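Local coordinates for protein acyl-CoA thioester hydrolase HI0827 (Haemophilus influenzae Rd KW20, PDB 3BJK) that hydrolyses acyl-coenzyme A thioesters with broad specificity, probably including long-chain fatty acyl-CoAs, as a hexameric hotdog-fold enzyme, at residues C[35-38]-C[39-43]. The protein carries 1 engineered substitution. Residues are numbered along the deposited sequence; the frame is centred on the assembly and turned at random.
Engineered in segment 39-43: Ala43 (natural residue Asp).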
loop_
_atom_site.group_PDB
_atom_site.type_symbol
_atom_site.label_atom_id
_atom_site.label_comp_id
_atom_site.label_asym_id
_atom_site.label_seq_id
_atom_site.Cartn_x
_atom_site.Cartn_y
_atom_site.Cartn_z
ATOM N N GLY C 35 -3.317 12.750 8.187
ATOM C CA GLY C 35 -2.384 13.105 9.279
ATOM C C GLY C 35 -1.390 12.002 9.609
ATOM O O GLY C 35 -0.245 12.271 9.906
ATOM N N GLY C 36 -1.844 10.757 9.539
ATOM C CA GLY C 36 -0.988 9.569 9.726
ATOM C C GLY C 36 0.174 9.490 8.765
ATOM O O GLY C 36 1.269 9.096 9.144
ATOM N N TRP C 37 -0.051 9.888 7.515
ATOM C CA TRP C 37 1.002 9.887 6.516
ATOM C C TRP C 37 2.012 10.973 6.884
ATOM O O TRP C 37 3.205 10.742 6.761
ATOM C CB TRP C 37 0.428 10.092 5.100
ATOM C CG TRP C 37 1.486 10.153 3.999
ATOM C CD1 TRP C 37 2.019 9.112 3.331
ATOM C CD2 TRP C 37 2.160 11.353 3.495
ATOM N NE1 TRP C 37 2.959 9.564 2.423
ATOM C CE2 TRP C 37 3.034 10.935 2.479
ATOM C CE3 TRP C 37 2.072 12.722 3.792
ATOM C CZ2 TRP C 37 3.848 11.826 1.763
ATOM C CZ3 TRP C 37 2.839 13.616 3.058
ATOM C CH2 TRP C 37 3.729 13.160 2.038
ATOM N N ILE C 38 1.524 12.145 7.295
ATOM C CA ILE C 38 2.397 13.281 7.670
ATOM C C ILE C 38 3.293 12.861 8.854
ATOM O O ILE C 38 4.499 13.033 8.820
ATOM C CB ILE C 38 1.591 14.606 8.022
ATOM C CG1 ILE C 38 0.672 15.011 6.869
ATOM C CG2 ILE C 38 2.561 15.737 8.424
ATOM C CD1 ILE C 38 -0.288 16.188 7.149
ATOM N N MET C 39 2.674 12.282 9.889
ATOM C CA MET C 39 3.417 11.762 11.056
ATOM C C MET C 39 4.517 10.766 10.688
ATOM O O MET C 39 5.642 10.837 11.258
ATOM C CB MET C 39 2.434 11.121 12.036
ATOM C CG MET C 39 1.465 12.127 12.649
ATOM S SD MET C 39 0.502 11.486 14.045
ATOM C CE MET C 39 -0.719 10.592 13.284
ATOM N N SER C 40 4.201 9.843 9.763
ATOM C CA SER C 40 5.144 8.851 9.246
ATOM C C SER C 40 6.305 9.493 8.541
ATOM O O SER C 40 7.458 9.076 8.760
ATOM C CB SER C 40 4.469 7.883 8.279
ATOM O OG SER C 40 3.518 7.117 8.943
ATOM N N GLN C 41 6.022 10.512 7.701
ATOM C CA GLN C 41 7.091 11.275 7.001
ATOM C C GLN C 41 8.008 11.943 8.031
ATOM O O GLN C 41 9.218 11.849 7.952
ATOM C CB GLN C 41 6.480 12.358 6.065
ATOM C CG GLN C 41 5.859 11.815 4.856
ATOM C CD GLN C 41 6.853 11.182 3.884
ATOM O OE1 GLN C 41 6.784 10.014 3.690
ATOM N NE2 GLN C 41 7.820 11.952 3.333
ATOM N N MET C 42 7.431 12.609 9.023
ATOM C CA MET C 42 8.226 13.236 10.114
ATOM C C MET C 42 9.054 12.216 10.843
ATOM O O MET C 42 10.215 12.462 11.074
ATOM C CB MET C 42 7.339 13.987 11.093
ATOM C CG MET C 42 6.606 15.213 10.461
ATOM S SD MET C 42 5.835 16.311 11.664
ATOM C CE MET C 42 4.446 15.335 12.139
ATOM N N ALA C 43 8.454 11.053 11.144
ATOM C CA ALA C 43 9.145 9.958 11.817
ATOM C C ALA C 43 10.351 9.411 11.043
ATOM O O ALA C 43 11.471 9.166 11.633
ATOM C CB ALA C 43 8.180 8.842 12.067
#
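Residues 35-38 and 39-43 form the first turns of helix 35-54, the "sausage" of the hotdog fold, where Met39, Ser40, Gln41 and Met42 N each donate to the carbonyl four residues back, the bond from Met39 N to Gly35 O measuring 2.9 Å. On one flank Gln41 lays its aliphatic stem over a face of the Trp37 indole: CG stands 3.6 Å from the centroid of the six-membered ring, 7° off its normal, a CH-pi contact. With CG of Trp37 anti to the backbone N (chi1 178°), the indole leans outward and forward to the level of Gln41, whose chain, bent at chi2, leaves its amide plane 10° from that of the ring. A long side chain with a polar end suits this partly exposed flank, which also touches Thr20 of strand 15-21. The buried flank is apolar: Ile38 and Met42 run side by side, Ile38 CG2 lying 4.2 Å from Met42 CE, and both pack on Thr115 of strand 111-123, while the flexible thioether of Met39 meets Met66 and Phe68. Bent at chi3, Met39 rests its CE methyl 3.7 Å from Gly36 CA. The same turns serve the subunit interface, Met39 meeting engineered Ala43, and Ser40 meeting Gly36, of the second subunit. Small Ser40 turns its hydroxyl back on its own helix, so Gly36 O accepts two bonds from opposite faces of its carbonyl plane, from Ser40 N at 3.1 Å and from Ser40 OG at 3.0 Å.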